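Local coordinates for protein inositol 2-dehydrogenase (PDB 4HKT) that catalyses the NAD-dependent oxidation of myo-inositol to 2-keto-myo-inositol, the first step of myo-inositol degradation to acetyl-CoA, at residues L30-D35 with E51-D56; V144-I149 with G221-I226; F182-E187 with L216-G221. One frame throughout, in Å; residues are numbered along the deposited sequence.

Contact 1 of 3, residues L30-D35 with E51-D56; sequences LVAVAD and EVRTID
The methyl CB of A32 lies over one face of the R53 guanidinium, 3.8 Å from NE. V31 CG1 comes to the same group obliquely and reaches R53 NH2 at 3.6 Å. The carboxylate carbon of E51 sits in plane at the guanidinium edge. R53 NH2 bonds E51 OE2 at 2.8 Å in a salt bridge. The bond lies in the guanidinium plane but meets OE2 from above the carboxylate plane. A weaker bond runs from R53 NE to E51 OE1. R53 is extended from CG to NE, and its CG, CD and NE all lie within about 4 Å of A32 CB. NH2 also has a salt bridge to D63, so two carboxylates are likely to fix its rotation.

The backbones pair in parallel. V33 N gives a 2.8 Å bond to E51 O, nearly along the C=O axis. E51 N bonds V31 O, and R53 N bonds V33 O. Beyond the pairing a water joins D35 N to R53 O. A34 CB packs 4.0 Å from I55 CG1.

This is the second beta-alpha-beta unit of the Rossmann domain, made of strand 28-34, helix 38-48 and the short edge strand 51-52. T54 N-caps helix 55-60 through A57 N. I58 of that helix touches A32, A34 and R53. I44 of helix 38-48 packs on V33, and strand 4-9 adjoins strand 28-34 on its other edge.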
# COMPACT_ATOMS: atom_id res chain seq x y z
N LEU B 30 -23.25 -31.10 -12.41
CA LEU B 30 -24.25 -31.13 -11.37
C LEU B 30 -25.51 -31.82 -11.92
O LEU B 30 -26.16 -31.32 -12.84
CB LEU B 30 -24.57 -29.71 -10.91
CG LEU B 30 -25.57 -29.64 -9.76
CD1 LEU B 30 -25.04 -30.35 -8.53
CD2 LEU B 30 -25.86 -28.19 -9.43
N VAL B 31 -25.82 -32.96 -11.33
CA VAL B 31 -26.90 -33.86 -11.78
C VAL B 31 -28.15 -33.67 -10.93
O VAL B 31 -29.25 -33.60 -11.47
CB VAL B 31 -26.43 -35.33 -11.69
CG1 VAL B 31 -27.57 -36.30 -11.99
CG2 VAL B 31 -25.26 -35.57 -12.62
N ALA B 32 -27.99 -33.60 -9.61
CA ALA B 32 -29.13 -33.58 -8.70
C ALA B 32 -28.92 -32.66 -7.51
O ALA B 32 -27.81 -32.57 -6.98
CB ALA B 32 -29.45 -34.98 -8.23
N VAL B 33 -29.98 -31.97 -7.12
CA VAL B 33 -30.01 -31.20 -5.88
C VAL B 33 -31.09 -31.74 -4.97
O VAL B 33 -32.14 -32.17 -5.44
CB VAL B 33 -30.34 -29.72 -6.13
CG1 VAL B 33 -30.32 -28.94 -4.81
CG2 VAL B 33 -29.36 -29.14 -7.12
N ALA B 34 -30.84 -31.69 -3.66
CA ALA B 34 -31.82 -32.00 -2.64
C ALA B 34 -31.78 -30.94 -1.52
O ALA B 34 -30.75 -30.29 -1.28
CB ALA B 34 -31.56 -33.39 -2.08
N ASP B 35 -32.92 -30.77 -0.85
CA ASP B 35 -33.07 -29.82 0.25
C ASP B 35 -34.39 -30.13 0.95
O ASP B 35 -35.27 -30.72 0.35
CB ASP B 35 -33.07 -28.37 -0.26
CG ASP B 35 -32.85 -27.35 0.85
OD1 ASP B 35 -31.69 -27.15 1.29
OD2 ASP B 35 -33.85 -26.72 1.26
N GLU B 51 -31.65 -31.96 -11.79
CA GLU B 51 -32.92 -32.48 -11.26
C GLU B 51 -33.05 -32.21 -9.76
O GLU B 51 -32.06 -32.13 -9.05
CB GLU B 51 -33.00 -33.99 -11.48
CG GLU B 51 -32.62 -34.47 -12.87
CD GLU B 51 -32.52 -35.98 -12.96
OE1 GLU B 51 -33.41 -36.66 -12.40
OE2 GLU B 51 -31.56 -36.50 -13.56
N VAL B 52 -34.28 -32.10 -9.29
CA VAL B 52 -34.52 -32.13 -7.85
C VAL B 52 -34.80 -33.56 -7.43
O VAL B 52 -35.80 -34.12 -7.84
CB VAL B 52 -35.71 -31.24 -7.45
CG1 VAL B 52 -36.04 -31.38 -5.96
CG2 VAL B 52 -35.38 -29.79 -7.80
N ARG B 53 -33.92 -34.16 -6.63
CA ARG B 53 -34.17 -35.49 -6.06
C ARG B 53 -34.22 -35.45 -4.54
O ARG B 53 -33.95 -34.42 -3.92
CB ARG B 53 -33.11 -36.51 -6.51
CG ARG B 53 -33.00 -36.70 -8.01
CD ARG B 53 -31.98 -37.75 -8.37
NE ARG B 53 -31.64 -37.70 -9.80
CZ ARG B 53 -30.71 -38.44 -10.39
NH1 ARG B 53 -29.97 -39.31 -9.71
NH2 ARG B 53 -30.49 -38.31 -11.70
N THR B 54 -34.58 -36.58 -3.95
CA THR B 54 -34.50 -36.73 -2.51
C THR B 54 -33.09 -37.19 -2.18
O THR B 54 -32.33 -37.56 -3.08
CB THR B 54 -35.50 -37.76 -1.97
OG1 THR B 54 -35.16 -39.06 -2.46
CG2 THR B 54 -36.94 -37.40 -2.41
N ILE B 55 -32.75 -37.17 -0.90
CA ILE B 55 -31.45 -37.68 -0.42
C ILE B 55 -31.38 -39.19 -0.60
O ILE B 55 -30.39 -39.71 -1.13
CB ILE B 55 -31.19 -37.27 1.04
CG1 ILE B 55 -31.01 -35.73 1.10
CG2 ILE B 55 -29.98 -38.01 1.60
CD1 ILE B 55 -31.05 -35.11 2.48
N ASP B 56 -32.44 -39.90 -0.22
CA ASP B 56 -32.53 -41.35 -0.47
C ASP B 56 -32.24 -41.69 -1.95
O ASP B 56 -31.59 -42.69 -2.25
CB ASP B 56 -33.93 -41.89 -0.09
CG ASP B 56 -34.14 -42.05 1.43
OD1 ASP B 56 -33.18 -41.88 2.22
OD2 ASP B 56 -35.28 -42.37 1.85
O HOH W 1 -34.91 -32.76 -2.20

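Contact 2 of 3, residues V144-I149 with G221-I226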
# COMPACT_ATOMS: atom_id res chain seq x y z
N VAL B 144 9.55 -21.55 10.49
CA VAL B 144 8.37 -20.83 11.01
C VAL B 144 8.60 -20.58 12.49
O VAL B 144 9.11 -21.45 13.17
CB VAL B 144 7.09 -21.64 10.79
CG1 VAL B 144 5.91 -21.06 11.57
CG2 VAL B 144 6.77 -21.67 9.32
N GLU B 145 8.31 -19.38 12.96
CA GLU B 145 8.38 -19.06 14.40
C GLU B 145 7.00 -18.62 15.01
O GLU B 145 6.54 -19.17 16.00
CB GLU B 145 9.45 -17.98 14.60
CG GLU B 145 10.85 -18.55 14.36
CD GLU B 145 12.00 -17.55 14.38
OE1 GLU B 145 11.84 -16.29 14.59
OE2 GLU B 145 13.12 -18.08 14.12
N MSE B 146 6.36 -17.60 14.43
CA MSE B 146 5.18 -16.99 15.07
C MSE B 146 4.17 -16.65 13.99
O MSE B 146 4.51 -16.02 13.00
CB MSE B 146 5.61 -15.72 15.81
CG MSE B 146 6.69 -16.06 16.84
SE MSE B 146 7.15 -14.51 17.93
CE MSE B 146 5.50 -14.62 18.99
N VAL B 147 2.95 -17.11 14.16
CA VAL B 147 1.86 -16.94 13.20
C VAL B 147 0.85 -16.01 13.83
O VAL B 147 0.58 -16.11 15.03
CB VAL B 147 1.17 -18.30 12.93
CG1 VAL B 147 -0.11 -18.14 12.12
CG2 VAL B 147 2.15 -19.23 12.24
N THR B 148 0.29 -15.10 13.04
CA THR B 148 -0.79 -14.25 13.49
C THR B 148 -1.94 -14.31 12.46
O THR B 148 -1.73 -14.17 11.22
CB THR B 148 -0.36 -12.77 13.70
OG1 THR B 148 0.88 -12.72 14.42
CG2 THR B 148 -1.41 -12.00 14.53
N ILE B 149 -3.12 -14.57 12.98
CA ILE B 149 -4.32 -14.82 12.17
C ILE B 149 -5.39 -13.93 12.74
O ILE B 149 -5.68 -14.00 13.93
CB ILE B 149 -4.78 -16.29 12.24
CG1 ILE B 149 -3.76 -17.21 11.63
CG2 ILE B 149 -6.13 -16.53 11.55
CD1 ILE B 149 -4.00 -18.66 11.98
N GLY B 221 7.77 -25.08 20.30
CA GLY B 221 7.62 -23.74 20.85
C GLY B 221 7.06 -22.69 19.92
O GLY B 221 6.86 -21.55 20.36
N LYS B 222 6.87 -23.05 18.64
CA LYS B 222 6.26 -22.16 17.67
C LYS B 222 4.86 -21.77 18.18
O LYS B 222 4.19 -22.59 18.79
CB LYS B 222 6.11 -22.80 16.30
CG LYS B 222 7.38 -23.29 15.67
CD LYS B 222 7.07 -24.12 14.44
CE LYS B 222 8.29 -24.33 13.54
NZ LYS B 222 9.24 -25.33 14.04
N GLN B 223 4.50 -20.50 17.96
CA GLN B 223 3.25 -19.94 18.45
C GLN B 223 2.36 -19.32 17.38
O GLN B 223 2.84 -18.62 16.46
CB GLN B 223 3.57 -18.90 19.50
CG GLN B 223 4.26 -19.45 20.74
CD GLN B 223 5.17 -18.41 21.38
OE1 GLN B 223 4.69 -17.40 21.85
NE2 GLN B 223 6.47 -18.64 21.37
N ALA B 224 1.05 -19.53 17.54
CA ALA B 224 0.05 -18.94 16.66
C ALA B 224 -0.94 -18.20 17.52
O ALA B 224 -1.46 -18.73 18.45
CB ALA B 224 -0.68 -20.01 15.85
N ILE B 225 -1.13 -16.93 17.21
CA ILE B 225 -2.09 -16.13 17.85
C ILE B 225 -3.26 -15.96 16.89
O ILE B 225 -3.07 -15.65 15.70
CB ILE B 225 -1.51 -14.74 18.10
CG1 ILE B 225 -0.28 -14.80 18.98
CG2 ILE B 225 -2.52 -13.86 18.80
CD1 ILE B 225 0.40 -13.45 19.15
N ILE B 226 -4.46 -16.10 17.41
CA ILE B 226 -5.65 -15.96 16.59
C ILE B 226 -6.54 -14.93 17.28
O ILE B 226 -6.78 -15.00 18.49
CB ILE B 226 -6.44 -17.26 16.48
CG1 ILE B 226 -5.69 -18.32 15.73
CG2 ILE B 226 -7.80 -17.00 15.82
CD1 ILE B 226 -6.17 -19.70 16.12
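Two parallel neighbours in the mixed sheet of the GFO/IDH/MocA C-terminal domain meet here, and side chains pair in register across them: M146 with Q223, V147 with A224, T148 with I225 and I149 with I226. Strands 144-149 and 223-226 run 10° apart. Four backbone bonds join them. Q223 N bonds E145 O, and V147 N bonds Q223 O at 2.8 Å. I225 N bonds V147 O, and I149 N bonds I225 O. E145 and M146 both face H243 on the next strand, a classic beta bulge. E145 OE1 here makes a salt bridge to R231 of the second subunit.

On one face V147 CB meets A224 CB at 3.9 Å. I149 and I226 lie side by side there, with D176 of helix 168-184 against both. On the other face the selenomethionine M146 runs beside Q223, its CE 4.1 Å from Q223 OE1. This face meets the second subunit, whose S213 and T194 donate to Q223 OE1. Q223 NE2 bonds G221 O at 3.1 Å and S211 O of that subunit, so the amide rotation is probably fixed.

K222 NZ, placed by the bend at chi4 (77°), pairs with E186 and E143; K222 CE lies 3.0 Å from V144 O.

Contact 3 of 3, residues F182-E187 with L216-G221; sequences FLLGEE and LQTASG
The backbone of E187 passes T218, the first residue of a type I beta turn that ends at G221, with their CA atoms 5.7 Å apart. G221 N closes the turn on T218 O. A water accepts from A219 N and donates to E187 O.

The side chains meet at E186 OE1, which accepts from two hydroxyls. S220 OG comes in on its syn lone pair at 2.5 Å, and T218 OG1 arrives nearly along the C-O axis at 3.1 Å. Both hydroxyls stand between the backbone N and the carbonyl carbon (chi1 72° for T218, 59° for S220), which turns them to this oxygen. E186 is extended beyond CG and crosses T218 at about a right angle. Its other oxygen, OE2, makes a salt bridge with K222. An alanine at E186 would probably leave the T218 and S220 hydroxyls without their shared acceptor and K222 without one of its carboxylate mates. The L184 and T218 side chains slide past each other in opposite directions, with L184 CD1 3.9 Å from T218 CG2.

The contact ties the end of helix 168-184 to the turn between strands 211-218 and 223-229. G185 leaves the helix with positive phi. L184 also packs on V147. L216 lies among strands 188-196 and 223-229, while Q217 bonds A195 O of the second subunit.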
# COMPACT_ATOMS: atom_id res chain seq x y z
N PHE B 182 -2.22 -25.52 9.16
CA PHE B 182 -1.74 -25.39 7.77
C PHE B 182 -0.43 -24.56 7.67
O PHE B 182 0.45 -24.88 6.86
CB PHE B 182 -2.84 -24.74 6.96
CG PHE B 182 -2.60 -24.65 5.47
CD1 PHE B 182 -2.45 -25.78 4.70
CD2 PHE B 182 -2.65 -23.41 4.83
CE1 PHE B 182 -2.26 -25.68 3.32
CE2 PHE B 182 -2.48 -23.31 3.45
CZ PHE B 182 -2.29 -24.45 2.71
N LEU B 183 -0.33 -23.51 8.46
CA LEU B 183 0.79 -22.56 8.40
C LEU B 183 1.95 -22.95 9.28
O LEU B 183 3.12 -22.72 8.91
CB LEU B 183 0.34 -21.16 8.79
CG LEU B 183 -0.75 -20.52 7.96
CD1 LEU B 183 -1.16 -19.18 8.52
CD2 LEU B 183 -0.27 -20.36 6.54
N LEU B 184 1.64 -23.54 10.44
CA LEU B 184 2.69 -23.88 11.39
C LEU B 184 3.55 -25.00 10.90
O LEU B 184 4.73 -25.05 11.27
CB LEU B 184 2.16 -24.32 12.74
CG LEU B 184 1.67 -23.21 13.65
CD1 LEU B 184 0.74 -23.80 14.69
CD2 LEU B 184 2.83 -22.45 14.28
N GLY B 185 2.93 -25.93 10.19
CA GLY B 185 3.61 -27.14 9.75
C GLY B 185 3.75 -28.22 10.82
O GLY B 185 4.22 -29.31 10.54
N GLU B 186 3.34 -27.92 12.05
CA GLU B 186 3.49 -28.85 13.17
C GLU B 186 2.23 -28.77 13.95
O GLU B 186 1.52 -27.79 13.85
CB GLU B 186 4.61 -28.43 14.10
CG GLU B 186 5.96 -28.47 13.48
CD GLU B 186 7.04 -27.99 14.43
OE1 GLU B 186 6.75 -27.59 15.61
OE2 GLU B 186 8.19 -28.02 13.95
N GLU B 187 1.97 -29.79 14.75
CA GLU B 187 0.76 -29.81 15.55
C GLU B 187 0.87 -28.88 16.75
O GLU B 187 1.80 -29.01 17.54
CB GLU B 187 0.48 -31.22 16.07
CG GLU B 187 0.09 -32.24 15.01
CD GLU B 187 -1.18 -31.87 14.28
OE1 GLU B 187 -2.02 -31.11 14.84
OE2 GLU B 187 -1.33 -32.34 13.13
N LEU B 216 -1.98 -20.72 20.36
CA LEU B 216 -1.60 -22.10 20.17
C LEU B 216 -0.08 -22.22 20.20
O LEU B 216 0.61 -21.33 19.71
CB LEU B 216 -2.06 -22.57 18.78
CG LEU B 216 -3.50 -22.31 18.37
CD1 LEU B 216 -3.75 -22.92 16.99
CD2 LEU B 216 -4.38 -22.92 19.41
N GLN B 217 0.42 -23.32 20.77
CA GLN B 217 1.86 -23.53 20.78
C GLN B 217 2.15 -24.98 20.47
O GLN B 217 1.42 -25.89 20.90
CB GLN B 217 2.49 -23.08 22.11
CG GLN B 217 3.99 -23.33 22.23
CD GLN B 217 4.62 -22.53 23.34
OE1 GLN B 217 4.17 -22.58 24.49
NE2 GLN B 217 5.66 -21.80 23.02
N THR B 218 3.19 -25.19 19.67
CA THR B 218 3.62 -26.50 19.26
C THR B 218 4.67 -27.00 20.22
O THR B 218 5.19 -26.23 21.05
CB THR B 218 4.25 -26.48 17.85
OG1 THR B 218 5.54 -25.84 17.92
CG2 THR B 218 3.35 -25.77 16.88
N ALA B 219 5.02 -28.28 20.08
CA ALA B 219 6.08 -28.89 20.91
C ALA B 219 7.41 -28.18 20.77
O ALA B 219 8.14 -28.04 21.73
CB ALA B 219 6.25 -30.40 20.62
N SER B 220 7.74 -27.69 19.59
CA SER B 220 9.02 -27.01 19.42
C SER B 220 8.96 -25.56 19.91
O SER B 220 9.99 -24.85 19.95
CB SER B 220 9.42 -27.11 17.94
OG SER B 220 8.44 -26.53 17.13
N GLY B 221 7.77 -25.08 20.30
CA GLY B 221 7.62 -23.74 20.85
C GLY B 221 7.06 -22.69 19.92
O GLY B 221 6.86 -21.55 20.36
O HOH W 2 3.99 -30.23 18.07

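In the fold
Contact 1 belongs to the Rossmann domain, and contacts 2 and 3 to the C-terminal domain. The centre of contact 1 is about 43 Å from that of contact 2 and about 41 Å from that of contact 3, across the chain's centre from both. Its V31 side chain lies about 10 Å from the sodium ion at S23, N25 and A28. Its V33 side chain lies near, without touching, a glycine-rich pattern that probably binds NAD. Contacts 2 and 3 have centres about 8 Å apart, share G221 and are nested along the chain. They join through K222 NZ and E186 OE2, 2.9 Å apart, and through neighbouring strands 223-229 and 211-218. Both touch the second subunit.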